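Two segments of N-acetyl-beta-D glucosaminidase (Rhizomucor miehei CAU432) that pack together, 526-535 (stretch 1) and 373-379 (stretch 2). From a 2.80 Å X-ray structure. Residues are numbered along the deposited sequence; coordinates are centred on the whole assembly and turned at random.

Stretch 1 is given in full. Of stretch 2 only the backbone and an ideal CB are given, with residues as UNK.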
ATOM      1  N   SER A 526      19.820   2.138  10.894  1.00 42.91           N
ATOM      2  CA  SER A 526      19.884   2.525  12.304  1.00 43.35           C
ATOM      3  C   SER A 526      21.214   2.060  12.862  1.00 44.66           C
ATOM      4  O   SER A 526      21.626   0.923  12.617  1.00 44.29           O
ATOM      5  CB  SER A 526      18.746   1.899  13.116  1.00 43.27           C
ATOM      6  OG  SER A 526      17.708   2.833  13.355  1.00 44.28           O
ATOM      7  N   ILE A 527      21.891   2.934  13.600  1.00 45.85           N
ATOM      8  CA  ILE A 527      23.095   2.538  14.307  1.00 48.31           C
ATOM      9  C   ILE A 527      22.702   2.319  15.759  1.00 49.76           C
ATOM     10  O   ILE A 527      22.245   3.251  16.409  1.00 51.01           O
ATOM     11  CB  ILE A 527      24.205   3.589  14.189  1.00 49.86           C
ATOM     12  CG1 ILE A 527      24.561   3.792  12.713  1.00 51.64           C
ATOM     13  CG2 ILE A 527      25.439   3.145  14.963  1.00 50.65           C
ATOM     14  CD1 ILE A 527      25.542   4.915  12.462  1.00 52.68           C
ATOM     15  N   PRO A 528      22.843   1.079  16.263  1.00 52.26           N
ATOM     16  CA  PRO A 528      22.525   0.819  17.667  1.00 53.38           C
ATOM     17  C   PRO A 528      23.388   1.642  18.615  1.00 54.84           C
ATOM     18  O   PRO A 528      24.543   1.930  18.302  1.00 53.87           O
ATOM     19  CB  PRO A 528      22.842  -0.671  17.830  1.00 53.31           C
ATOM     20  CG  PRO A 528      22.735  -1.242  16.463  1.00 52.02           C
ATOM     21  CD  PRO A 528      23.217  -0.159  15.550  1.00 52.39           C
ATOM     22  N   ASN A 529      22.813   2.028  19.752  1.00 58.03           N
ATOM     23  CA  ASN A 529      23.507   2.821  20.778  1.00 60.68           C
ATOM     24  C   ASN A 529      23.882   4.246  20.355  1.00 61.80           C
ATOM     25  O   ASN A 529      24.538   4.957  21.116  1.00 64.30           O
ATOM     26  CB  ASN A 529      24.757   2.083  21.284  1.00 62.21           C
ATOM     27  CG  ASN A 529      24.470   0.640  21.669  1.00 63.44           C
ATOM     28  OD1 ASN A 529      25.138  -0.294  21.198  1.00 60.40           O
ATOM     29  ND2 ASN A 529      23.466   0.451  22.525  1.00 61.26           N
ATOM     30  N   VAL A 530      23.462   4.663  19.159  1.00 63.59           N
ATOM     31  CA  VAL A 530      23.685   6.022  18.672  1.00 67.70           C
ATOM     32  C   VAL A 530      22.347   6.604  18.207  1.00 73.62           C
ATOM     33  O   VAL A 530      21.920   6.370  17.073  1.00 70.59           O
ATOM     34  CB  VAL A 530      24.686   6.058  17.501  1.00 66.67           C
ATOM     35  CG1 VAL A 530      24.983   7.498  17.103  1.00 66.53           C
ATOM     36  CG2 VAL A 530      25.968   5.324  17.862  1.00 65.64           C
ATOM     37  N   ASP A 531      21.698   7.360  19.091  1.00 82.71           N
ATOM     38  CA  ASP A 531      20.339   7.862  18.857  1.00 88.50           C
ATOM     39  C   ASP A 531      20.269   9.354  18.523  1.00 89.04           C
ATOM     40  O   ASP A 531      19.222   9.841  18.092  1.00 89.88           O
ATOM     41  CB  ASP A 531      19.464   7.561  20.078  1.00 91.28           C
ATOM     42  CG  ASP A 531      19.218   6.074  20.259  1.00 93.49           C
ATOM     43  OD1 ASP A 531      18.492   5.490  19.424  1.00 91.54           O
ATOM     44  OD2 ASP A 531      19.754   5.489  21.227  1.00 97.27           O
ATOM     45  N   ASP A 532      21.376  10.071  18.707  1.00 90.60           N
ATOM     46  CA  ASP A 532      21.418  11.509  18.424  1.00 90.40           C
ATOM     47  C   ASP A 532      21.989  11.799  17.028  1.00 88.22           C
ATOM     48  O   ASP A 532      22.717  12.780  16.836  1.00 90.05           O
ATOM     49  CB  ASP A 532      22.185  12.274  19.525  1.00 92.24           C
ATOM     50  CG  ASP A 532      23.594  11.739  19.760  1.00 94.74           C
ATOM     51  OD1 ASP A 532      23.744  10.530  20.046  1.00 95.75           O
ATOM     52  OD2 ASP A 532      24.550  12.536  19.675  1.00 93.74           O
ATOM     53  N   ALA A 533      21.635  10.955  16.056  1.00 82.99           N
ATOM     54  CA  ALA A 533      22.034  11.159  14.665  1.00 80.35           C
ATOM     55  C   ALA A 533      21.598  12.553  14.195  1.00 76.42           C
ATOM     56  O   ALA A 533      20.529  13.025  14.575  1.00 74.92           O
ATOM     57  CB  ALA A 533      21.428  10.075  13.781  1.00 78.42           C
ATOM     58  N   ILE A 534      22.439  13.215  13.400  1.00 74.47           N
ATOM     59  CA  ILE A 534      22.143  14.569  12.910  1.00 75.73           C
ATOM     60  C   ILE A 534      21.104  14.524  11.798  1.00 78.18           C
ATOM     61  O   ILE A 534      21.317  13.880  10.770  1.00 75.96           O
ATOM     62  CB  ILE A 534      23.400  15.279  12.354  1.00 73.72           C
ATOM     63  CG1 ILE A 534      24.401  15.559  13.474  1.00 70.66           C
ATOM     64  CG2 ILE A 534      23.024  16.586  11.653  1.00 72.76           C
ATOM     65  CD1 ILE A 534      25.762  15.976  12.967  1.00 70.39           C
ATOM     66  N   ALA A 535      19.999  15.238  11.999  1.00 83.61           N
ATOM     67  CA  ALA A 535      18.905  15.275  11.034  1.00 85.46           C
ATOM     68  C   ALA A 535      19.028  16.490  10.106  1.00 88.07           C
ATOM     69  O   ALA A 535      18.949  17.627  10.573  1.00 89.33           O
ATOM     70  CB  ALA A 535      17.572  15.314  11.768  1.00 84.26           C
ATOM     71  N   UNK A 373      27.669  10.621   4.698  1.00 49.55           N
ATOM     72  CA  UNK A 373      26.840  11.195   5.743  1.00 47.88           C
ATOM     73  C   UNK A 373      27.696  11.524   6.966  1.00 48.01           C
ATOM     74  O   UNK A 373      28.517  10.713   7.388  1.00 48.61           O
ATOM     75  CB  UNK A 373      25.706  10.238   6.118  1.00 47.88           C
ATOM     76  N   UNK A 374      27.503  12.715   7.524  1.00 47.71           N
ATOM     77  CA  UNK A 374      28.048  13.061   8.829  1.00 46.56           C
ATOM     78  C   UNK A 374      26.999  12.612   9.832  1.00 48.18           C
ATOM     79  O   UNK A 374      25.879  13.126   9.832  1.00 52.82           O
ATOM     80  CB  UNK A 374      28.367  14.552   8.954  1.00 46.56           C
ATOM     81  N   UNK A 375      27.361  11.649  10.676  1.00 47.33           N
ATOM     82  CA  UNK A 375      26.408  10.999  11.566  1.00 45.66           C
ATOM     83  C   UNK A 375      26.369  11.694  12.927  1.00 46.36           C
ATOM     84  O   UNK A 375      25.295  11.952  13.470  1.00 46.22           O
ATOM     85  CB  UNK A 375      26.763   9.521  11.736  1.00 45.66           C
ATOM     86  N   UNK A 376      27.537  11.985  13.485  1.00 47.60           N
ATOM     87  CA  UNK A 376      27.608  12.799  14.695  1.00 50.28           C
ATOM     88  C   UNK A 376      28.707  13.833  14.562  1.00 49.57           C
ATOM     89  O   UNK A 376      29.656  13.664  13.802  1.00 49.11           O
ATOM     90  CB  UNK A 376      27.845  11.925  15.928  1.00 50.28           C
ATOM     91  N   UNK A 377      28.547  14.918  15.306  1.00 50.14           N
ATOM     92  CA  UNK A 377      29.460  16.042  15.263  1.00 50.07           C
ATOM     93  C   UNK A 377      29.186  16.906  16.496  1.00 52.76           C
ATOM     94  O   UNK A 377      28.891  18.102  16.397  1.00 52.88           O
ATOM     95  CB  UNK A 377      29.302  16.841  13.968  1.00 50.07           C
ATOM     96  N   UNK A 378      29.277  16.268  17.661  1.00 55.11           N
ATOM     97  CA  UNK A 378      28.916  16.887  18.936  1.00 56.73           C
ATOM     98  C   UNK A 378      29.726  18.141  19.285  1.00 56.91           C
ATOM     99  O   UNK A 378      29.188  19.071  19.881  1.00 54.22           O
ATOM    100  CB  UNK A 378      29.083  15.859  20.057  1.00 56.73           C
ATOM    101  N   UNK A 379      31.007  18.168  18.913  1.00 59.72           N
ATOM    102  CA  UNK A 379      31.880  19.316  19.199  1.00 61.12           C
ATOM    103  C   UNK A 379      32.070  20.248  17.995  1.00 60.15           C
ATOM    104  O   UNK A 379      32.910  21.142  18.036  1.00 63.35           O
ATOM    105  CB  UNK A 379      33.247  18.815  19.670  1.00 61.12           C
TER

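At position 373 the ideal CB has no atom of stretch 1 within 5.5 Å, and phi/psi of -118/134 indicate extended strand. Stretch 1 sets no requirement here; a beta-branched residue would suit the backbone, as would many others. The residue is Thr 373, whose OG1 is hydrogen-bonded elsewhere in the structure.

Position 374 continues the strand (-88/116), with CA-to-CB directed sideways. Its ideal CB lies 5.0 Å from Ile 534 CD1, a gap that a modest apolar group could narrow; Val, Ile, Leu or Thr would be reasonable. It is Val 374, chi1 t, and its CG1 comes to 4.1 Å from Ile 534 CD1.

At position 375 the backbone supplies the anchor whatever the side chain. The carbonyl O of 375 accepts a hydrogen bond from Ile 534 N (3.1 Å between N and O, 155° at the hydrogen), and Ala 533 CA approaches the same O at 3.6 Å in a CA-H...O contact. CA-to-CB points away, yet the ideal CB is 4.8 Å from Ile 527 CD1, so a branched apolar side chain could still reach that methyl. Val, Ile or Leu would fit. The residue is Val 375, chi1 t, with CG1 3.9 Å from Ile 527 CD1.

Position 376 returns to extended angles (-136/155), its CB sideways and in mixed surroundings: 5.0 Å from Asp 532 OD2 and 5.4 Å from both Val 530 CG1 and Ile 534 CD1. A small side chain with a methyl, such as Thr, Val or Ala, is plausible. It is Thr 376, chi1 p; CG2 sits 4.0 Å from Val 530 CG1, while OG1 is hydrogen-bonded elsewhere in the structure.

At 377 the ideal CB is already 3.8 Å from Ile 534 CD1, so contact requires only the CB itself and the rest of the side chain is loosely specified. Phi/psi of -165/56 depart from a regular strand, and Asn, Asp or Ser would be sensible candidates. In Asn 377 the CB packs 3.7 Å from Ile 534 CD1, and its amide is hydrogen-bonded elsewhere in the structure.

From 378 the ideal CB touches nothing of stretch 1, but the Asp 532 carboxylate offers a negative charge to a long side chain, favouring Arg or Lys. Arg 378 bends back to it, chi3 p: NH1 donates to Asp 532 OD2 at 3.1 Å and 141°, forming a salt bridge with an oblique approach to the guanidinium.

Position 379 lies beyond contact and is unconstrained by stretch 1; it is Lys 379.

Stretch 2, residues 373-379: TVVTNRK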
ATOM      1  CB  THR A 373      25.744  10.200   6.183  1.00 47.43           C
ATOM      2  OG1 THR A 373      25.125   9.607   5.034  1.00 45.91           O
ATOM      3  CG2 THR A 373      24.694  10.894   7.028  1.00 47.45           C
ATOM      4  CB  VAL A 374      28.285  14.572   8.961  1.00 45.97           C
ATOM      5  CG1 VAL A 374      28.754  14.915  10.363  1.00 45.69           C
ATOM      6  CG2 VAL A 374      29.294  15.040   7.918  1.00 46.87           C
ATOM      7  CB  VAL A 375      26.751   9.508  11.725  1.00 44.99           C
ATOM      8  CG1 VAL A 375      25.749   8.810  12.631  1.00 45.37           C
ATOM      9  CG2 VAL A 375      26.794   8.832  10.365  1.00 44.91           C
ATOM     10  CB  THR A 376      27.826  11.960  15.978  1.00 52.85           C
ATOM     11  OG1 THR A 376      29.069  11.258  15.905  1.00 53.12           O
ATOM     12  CG2 THR A 376      26.687  10.959  16.168  1.00 54.46           C
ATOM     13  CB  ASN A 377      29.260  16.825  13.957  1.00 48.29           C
ATOM     14  CG  ASN A 377      30.398  17.783  13.657  1.00 47.89           C
ATOM     15  OD1 ASN A 377      31.472  17.722  14.256  1.00 49.38           O
ATOM     16  ND2 ASN A 377      30.164  18.674  12.716  1.00 47.89           N
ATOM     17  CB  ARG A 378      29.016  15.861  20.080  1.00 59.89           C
ATOM     18  CG  ARG A 378      27.685  15.242  20.497  1.00 63.03           C
ATOM     19  CD  ARG A 378      27.473  13.819  20.001  1.00 63.87           C
ATOM     20  NE  ARG A 378      28.323  12.860  20.713  1.00 67.89           N
ATOM     21  CZ  ARG A 378      28.190  11.530  20.677  1.00 69.41           C
ATOM     22  NH1 ARG A 378      27.224  10.943  19.972  1.00 70.30           N
ATOM     23  NH2 ARG A 378      29.038  10.776  21.362  1.00 69.99           N
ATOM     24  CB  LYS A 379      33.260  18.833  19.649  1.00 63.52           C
ATOM     25  CG  LYS A 379      33.259  17.751  20.717  1.00 67.75           C
ATOM     26  CD  LYS A 379      32.812  18.268  22.076  1.00 71.38           C
ATOM     27  CE  LYS A 379      33.620  17.621  23.195  1.00 76.27           C
ATOM     28  NZ  LYS A 379      33.260  18.145  24.542  1.00 79.25           N
TER
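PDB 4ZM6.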